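Local atomic coordinates of predicted ATPase involved in replication control, Cdc46/Mcm family (Methanopyrus kandleri AV19, PDB entry 3F8T), a protein that belongs to the MCM family of replicative helicases and probably binds ATP and single-stranded DNA in the control of DNA replication. Residues R408-P413 against M465-D470; E194-L199 against R400-Y405. The protein carries 2 engineered substitutions. All coordinates share one frame; numbering follows the deposited sequence.

Contact 1: R408-P413 against M465-D470; sequences REHPAP and MRLSDD. Engineered in segment 408-413: A412 (natural residue Lys).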
loop_
_atom_site.group_PDB
_atom_site.type_symbol
_atom_site.label_atom_id
_atom_site.label_comp_id
_atom_site.label_asym_id
_atom_site.label_seq_id
_atom_site.Cartn_x
_atom_site.Cartn_y
_atom_site.Cartn_z
ATOM N N ARG A 408 10.529 -2.515 -2.067
ATOM C CA ARG A 408 11.053 -2.099 -0.764
ATOM C C ARG A 408 12.563 -1.862 -0.856
ATOM O O ARG A 408 13.097 -0.937 -0.238
ATOM C CB ARG A 408 10.763 -3.161 0.310
ATOM C CG ARG A 408 11.207 -2.723 1.741
ATOM C CD ARG A 408 10.888 -3.802 2.783
ATOM N NE ARG A 408 11.509 -5.070 2.400
ATOM C CZ ARG A 408 12.699 -5.496 2.816
ATOM N NH1 ARG A 408 13.413 -4.773 3.683
ATOM N NH2 ARG A 408 13.170 -6.655 2.372
ATOM N N GLU A 409 13.242 -2.697 -1.636
ATOM C CA GLU A 409 14.696 -2.656 -1.696
ATOM C C GLU A 409 15.231 -1.647 -2.693
ATOM O O GLU A 409 16.367 -1.198 -2.560
ATOM C CB GLU A 409 15.294 -4.033 -2.004
ATOM C CG GLU A 409 15.153 -5.054 -0.873
ATOM C CD GLU A 409 15.681 -4.534 0.464
ATOM O OE1 GLU A 409 16.801 -3.992 0.516
ATOM O OE2 GLU A 409 14.960 -4.662 1.461
ATOM N N HIS A 410 14.434 -1.306 -3.703
ATOM C CA HIS A 410 14.868 -0.347 -4.733
ATOM C C HIS A 410 13.838 0.756 -5.000
ATOM O O HIS A 410 13.365 0.903 -6.127
ATOM C CB HIS A 410 15.266 -1.109 -6.000
ATOM C CG HIS A 410 16.307 -2.151 -5.732
ATOM N ND1 HIS A 410 17.647 -1.846 -5.620
ATOM C CD2 HIS A 410 16.199 -3.472 -5.454
ATOM C CE1 HIS A 410 18.325 -2.941 -5.322
ATOM N NE2 HIS A 410 17.469 -3.942 -5.213
ATOM N N PRO A 411 13.488 1.538 -3.952
ATOM C CA PRO A 411 12.411 2.517 -4.106
ATOM C C PRO A 411 12.789 3.649 -5.047
ATOM O O PRO A 411 11.910 4.236 -5.684
ATOM C CB PRO A 411 12.209 3.060 -2.684
ATOM C CG PRO A 411 13.545 2.849 -2.002
ATOM C CD PRO A 411 14.060 1.555 -2.587
ATOM N N ALA A 412 14.080 3.942 -5.157
ATOM C CA ALA A 412 14.484 5.177 -5.819
ATOM C C ALA A 412 15.670 5.043 -6.770
ATOM O O ALA A 412 16.717 5.661 -6.529
ATOM C CB ALA A 412 14.751 6.269 -4.754
ATOM N N PRO A 413 15.521 4.262 -7.870
ATOM C CA PRO A 413 16.644 4.206 -8.800
ATOM C C PRO A 413 16.789 5.541 -9.518
ATOM O O PRO A 413 15.807 6.270 -9.648
ATOM C CB PRO A 413 16.246 3.134 -9.820
ATOM C CG PRO A 413 14.928 2.615 -9.407
ATOM C CD PRO A 413 14.357 3.487 -8.342
ATOM N N MET A 465 12.795 -3.776 -11.575
ATOM C CA MET A 465 12.551 -5.149 -12.023
ATOM C C MET A 465 13.841 -5.958 -12.163
ATOM O O MET A 465 13.813 -7.201 -12.130
ATOM C CB MET A 465 11.832 -5.103 -13.366
ATOM C CG MET A 465 11.011 -6.302 -13.705
ATOM S SD MET A 465 10.158 -5.930 -15.259
ATOM C CE MET A 465 8.537 -5.480 -14.715
ATOM N N ARG A 466 14.959 -5.253 -12.343
ATOM C CA ARG A 466 16.288 -5.866 -12.428
ATOM C C ARG A 466 16.981 -5.818 -11.073
ATOM O O ARG A 466 18.184 -6.120 -10.975
ATOM C CB ARG A 466 17.170 -5.098 -13.427
ATOM C CG ARG A 466 16.783 -5.178 -14.884
ATOM C CD ARG A 466 17.876 -4.568 -15.777
ATOM N NE ARG A 466 18.084 -3.137 -15.524
ATOM C CZ ARG A 466 19.094 -2.630 -14.818
ATOM N NH1 ARG A 466 20.021 -3.429 -14.301
ATOM N NH2 ARG A 466 19.181 -1.320 -14.630
ATOM N N LEU A 467 16.228 -5.432 -10.043
ATOM C CA LEU A 467 16.740 -5.216 -8.687
ATOM C C LEU A 467 17.914 -4.237 -8.690
ATOM O O LEU A 467 18.923 -4.448 -8.010
ATOM C CB LEU A 467 17.140 -6.557 -8.025
ATOM C CG LEU A 467 16.076 -7.656 -7.903
ATOM C CD1 LEU A 467 16.699 -8.896 -7.260
ATOM C CD2 LEU A 467 14.876 -7.178 -7.070
ATOM N N SER A 468 17.774 -3.146 -9.439
ATOM C CA SER A 468 18.850 -2.183 -9.544
ATOM C C SER A 468 18.476 -0.771 -9.078
ATOM O O SER A 468 17.316 -0.341 -9.176
ATOM C CB SER A 468 19.397 -2.169 -10.974
ATOM O OG SER A 468 20.282 -1.085 -11.147
ATOM N N ASP A 469 19.478 -0.054 -8.573
ATOM C CA ASP A 469 19.313 1.348 -8.230
ATOM C C ASP A 469 19.804 2.284 -9.334
ATOM O O ASP A 469 19.699 3.502 -9.201
ATOM C CB ASP A 469 20.020 1.666 -6.918
ATOM C CG ASP A 469 19.370 0.986 -5.737
ATOM O OD1 ASP A 469 18.121 0.914 -5.677
ATOM O OD2 ASP A 469 20.126 0.530 -4.851
ATOM N N ASP A 470 20.341 1.707 -10.401
ATOM C CA ASP A 470 20.841 2.470 -11.533
ATOM C C ASP A 470 19.961 2.268 -12.765
ATOM O O ASP A 470 19.832 1.156 -13.283
ATOM C CB ASP A 470 22.291 2.083 -11.827
ATOM C CG ASP A 470 23.215 2.370 -10.656
ATOM O OD1 ASP A 470 23.021 3.382 -9.961
ATOM O OD2 ASP A 470 24.125 1.558 -10.417
HETATM O O HOH W 1 18.882 -0.306 -2.599
HETATM O O HOH W 2 16.606 2.762 -4.469
#

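Contact 2: E194-L199 against R400-Y405; sequences EEFREL and RRYLLY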
loop_
_atom_site.group_PDB
_atom_site.type_symbol
_atom_site.label_atom_id
_atom_site.label_comp_id
_atom_site.label_asym_id
_atom_site.label_seq_id
_atom_site.Cartn_x
_atom_site.Cartn_y
_atom_site.Cartn_z
ATOM N N GLU A 194 18.182 -16.517 -3.758
ATOM C CA GLU A 194 18.779 -17.113 -4.949
ATOM C C GLU A 194 17.805 -17.149 -6.139
ATOM O O GLU A 194 18.193 -16.803 -7.250
ATOM C CB GLU A 194 19.350 -18.514 -4.636
ATOM C CG GLU A 194 20.104 -19.211 -5.790
ATOM C CD GLU A 194 21.161 -18.337 -6.497
ATOM O OE1 GLU A 194 21.888 -17.560 -5.828
ATOM O OE2 GLU A 194 21.266 -18.438 -7.743
ATOM N N GLU A 195 16.551 -17.548 -5.900
ATOM C CA GLU A 195 15.524 -17.522 -6.955
ATOM C C GLU A 195 15.366 -16.106 -7.496
ATOM O O GLU A 195 15.297 -15.904 -8.706
ATOM C CB GLU A 195 14.156 -17.985 -6.447
ATOM C CG GLU A 195 14.055 -19.413 -5.936
ATOM C CD GLU A 195 12.597 -19.797 -5.664
ATOM O OE1 GLU A 195 11.853 -20.097 -6.629
ATOM O OE2 GLU A 195 12.186 -19.768 -4.485
ATOM N N PHE A 196 15.299 -15.136 -6.586
ATOM C CA PHE A 196 15.168 -13.714 -6.946
ATOM C C PHE A 196 16.316 -13.288 -7.850
ATOM O O PHE A 196 16.098 -12.692 -8.899
ATOM C CB PHE A 196 15.146 -12.833 -5.686
ATOM C CG PHE A 196 13.858 -12.891 -4.883
ATOM C CD1 PHE A 196 12.801 -13.737 -5.224
ATOM C CD2 PHE A 196 13.730 -12.097 -3.743
ATOM C CE1 PHE A 196 11.641 -13.762 -4.462
ATOM C CE2 PHE A 196 12.584 -12.127 -2.955
ATOM C CZ PHE A 196 11.531 -12.960 -3.313
ATOM N N ARG A 197 17.552 -13.605 -7.452
ATOM C CA ARG A 197 18.705 -13.206 -8.251
ATOM C C ARG A 197 18.671 -13.833 -9.637
ATOM O O ARG A 197 18.978 -13.167 -10.620
ATOM C CB ARG A 197 20.032 -13.499 -7.545
ATOM C CG ARG A 197 21.263 -13.004 -8.324
ATOM C CD ARG A 197 21.185 -11.493 -8.661
ATOM N NE ARG A 197 20.931 -10.646 -7.491
ATOM C CZ ARG A 197 20.601 -9.356 -7.561
ATOM N NH1 ARG A 197 20.486 -8.770 -8.744
ATOM N NH2 ARG A 197 20.385 -8.652 -6.453
ATOM N N GLU A 198 18.262 -15.100 -9.716
ATOM C CA GLU A 198 18.103 -15.767 -11.007
ATOM C C GLU A 198 17.050 -15.097 -11.881
ATOM O O GLU A 198 17.272 -14.900 -13.073
ATOM C CB GLU A 198 17.784 -17.248 -10.817
ATOM C CG GLU A 198 19.017 -18.061 -10.391
ATOM C CD GLU A 198 18.656 -19.465 -9.959
ATOM O OE1 GLU A 198 17.768 -20.068 -10.598
ATOM O OE2 GLU A 198 19.261 -19.960 -8.983
ATOM N N LEU A 199 15.921 -14.729 -11.283
ATOM C CA LEU A 199 14.863 -14.035 -12.029
ATOM C C LEU A 199 15.392 -12.705 -12.568
ATOM O O LEU A 199 15.265 -12.421 -13.764
ATOM C CB LEU A 199 13.605 -13.846 -11.158
ATOM C CG LEU A 199 12.326 -13.261 -11.780
ATOM C CD1 LEU A 199 11.992 -13.921 -13.109
ATOM C CD2 LEU A 199 11.147 -13.382 -10.807
ATOM N N ARG A 400 4.888 -12.397 -6.956
ATOM C CA ARG A 400 4.383 -11.348 -6.058
ATOM C C ARG A 400 5.405 -10.996 -4.977
ATOM O O ARG A 400 5.617 -9.820 -4.656
ATOM C CB ARG A 400 3.082 -11.789 -5.403
ATOM C CG ARG A 400 2.327 -10.646 -4.727
ATOM C CD ARG A 400 1.202 -11.170 -3.844
ATOM N NE ARG A 400 0.557 -12.350 -4.429
ATOM C CZ ARG A 400 0.699 -13.603 -3.998
ATOM N NH1 ARG A 400 1.465 -13.890 -2.945
ATOM N NH2 ARG A 400 0.057 -14.579 -4.625
ATOM N N ARG A 401 6.022 -12.026 -4.397
ATOM C CA ARG A 401 7.057 -11.795 -3.376
ATOM C C ARG A 401 8.292 -11.072 -3.934
ATOM O O ARG A 401 8.856 -10.209 -3.256
ATOM C CB ARG A 401 7.445 -13.102 -2.681
ATOM C CG ARG A 401 6.400 -13.569 -1.690
ATOM C CD ARG A 401 6.734 -14.963 -1.193
ATOM N NE ARG A 401 7.907 -14.947 -0.333
ATOM C CZ ARG A 401 7.891 -14.641 0.961
ATOM N NH1 ARG A 401 6.752 -14.321 1.574
ATOM N NH2 ARG A 401 9.026 -14.668 1.642
ATOM N N TYR A 402 8.696 -11.406 -5.158
ATOM C CA TYR A 402 9.781 -10.695 -5.842
ATOM C C TYR A 402 9.434 -9.220 -6.010
ATOM O O TYR A 402 10.274 -8.364 -5.779
ATOM C CB TYR A 402 10.004 -11.300 -7.226
ATOM C CG TYR A 402 11.108 -10.696 -8.071
ATOM C CD1 TYR A 402 12.416 -11.135 -7.940
ATOM C CD2 TYR A 402 10.829 -9.748 -9.057
ATOM C CE1 TYR A 402 13.430 -10.622 -8.722
ATOM C CE2 TYR A 402 11.833 -9.225 -9.862
ATOM C CZ TYR A 402 13.136 -9.667 -9.692
ATOM O OH TYR A 402 14.144 -9.189 -10.492
ATOM N N LEU A 403 8.198 -8.938 -6.425
ATOM C CA LEU A 403 7.755 -7.548 -6.603
ATOM C C LEU A 403 7.836 -6.788 -5.290
ATOM O O LEU A 403 8.409 -5.699 -5.220
ATOM C CB LEU A 403 6.323 -7.503 -7.132
ATOM C CG LEU A 403 5.616 -6.142 -7.231
ATOM C CD1 LEU A 403 6.358 -5.164 -8.156
ATOM C CD2 LEU A 403 4.191 -6.372 -7.727
ATOM N N LEU A 404 7.270 -7.376 -4.247
ATOM C CA LEU A 404 7.282 -6.773 -2.914
ATOM C C LEU A 404 8.701 -6.449 -2.473
ATOM O O LEU A 404 8.979 -5.367 -1.892
ATOM C CB LEU A 404 6.637 -7.735 -1.908
ATOM C CG LEU A 404 5.108 -7.806 -1.887
ATOM C CD1 LEU A 404 4.660 -8.922 -0.958
ATOM C CD2 LEU A 404 4.503 -6.481 -1.433
ATOM N N TYR A 405 9.580 -7.416 -2.701
ATOM C CA TYR A 405 10.989 -7.279 -2.387
ATOM C C TYR A 405 11.614 -6.118 -3.180
ATOM O O TYR A 405 12.245 -5.200 -2.604
ATOM C CB TYR A 405 11.699 -8.603 -2.676
ATOM C CG TYR A 405 13.159 -8.605 -2.305
ATOM C CD1 TYR A 405 13.562 -8.696 -0.973
ATOM C CD2 TYR A 405 14.139 -8.523 -3.286
ATOM C CE1 TYR A 405 14.918 -8.692 -0.638
ATOM C CE2 TYR A 405 15.482 -8.520 -2.964
ATOM C CZ TYR A 405 15.859 -8.611 -1.649
ATOM O OH TYR A 405 17.189 -8.601 -1.341
#

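Contact 1: R408-P413 against M465-D470
The imidazole of H410 lies with one face over the backbone at L467 and S468 and turns its edge to the D469 carboxylate. On that face L467 O sits 3.0 Å above the ring plane, displaced toward the CE1-NE2 side of the rim, while S468 N lies over the ring centre. At the edge H410 ND1 donates to D469 OD1 across 2.8 Å (N-H...O 157°); the acceptor is nearly in the ring plane, but the bond reaches OD1 from above the carboxylate plane, ring and carboxylate being 49° apart. H410 is the first residue past helix 396-409 to leave helical angles. D469 OD1 also accepts a hydrogen bond from a water that accepts from A412 N, an engineered residue (Lys in nature), and a second water joins D469 OD2 to E409 O. P413 CA approaches D469 O at 3.2 Å in a CA-H...O contact. L467 is the C-prime residue of the Schellman motif closing helix 449-465, and S468 OG accepts from D470 N in an ST turn. Two helix exits of the AAA-lid region are joined largely through the D469 carboxylate, alongside backbone bonding of D469 with E414, and the carboxylate charge would probably favour a protonated imidazole.

Contact 2: E194-L199 against R400-Y405
F196 reaches from helix 190-201 onto helix 396-409 and packs among R401, Y402 and Y405, the two helix segments crossing at -84° with their axes 10.7 Å apart. A helix of the P-loop family region is thereby packed on one of the AAA-lid family region. The tight part is buried and formed by F196, Y402 and L199. Y402 turns its edge to the face of F196, a T-shaped pair with centroids 5.5 Å apart and planes at 84°, and Y402 CD1 comes within 3.8 Å of F196 CD1. Y402 CA lies over the same phenyl ring, toward its rim, as a CH-pi contact. Y402 CG, anti to the backbone N (chi1 -179°), lies 3.8 Å from L199 CD2, which sits over the centre of one face of the tyrosine ring. The edge of that ring also meets the backbone: Y402 CE1 lies 3.4 Å from F196 O. On the more open side Y405 completes the aromatic cluster, its ring inclined to that of F196, with F196 CD2 3.6 Å from Y405 CD2. The margin is looser: of the R401 side chain, CB is the part that touches, 4.1 Å from F196 CZ, while the guanidinium forms a salt bridge with E192. E194, E195 and E198 lie on the exposed part of helix 190-201. An alanine at F196 would probably open a gap between Y402 and Y405 and leave the edge of Y402 without its aromatic face. No hydrogen bond spans the two segments, so their cohesion rests on ring, CH-pi and apolar contacts, with charged groups kept to the margin.

From the N terminus the chain reaches helix 190-201, which supplies the first half of contact 2. That contact closes a loop of some 200 residues, spanning the P-loop domain with its five-stranded parallel sheet, when helix 396-409 arrives. The same helix ends in segment 408-413, where contact 1 opens; its loop of 51 mostly helical residues closes after helix 449-465. The two loops therefore follow in series, neither nested nor crossed. Their centres lie about 12 Å apart and they touch: Y402 OH and M465 O, 2.6 Å apart, are probably hydrogen-bonded, and L467 packs on Y402 and Y405. Helix 396-409 thereby joins helix 190-201 to the lid helices.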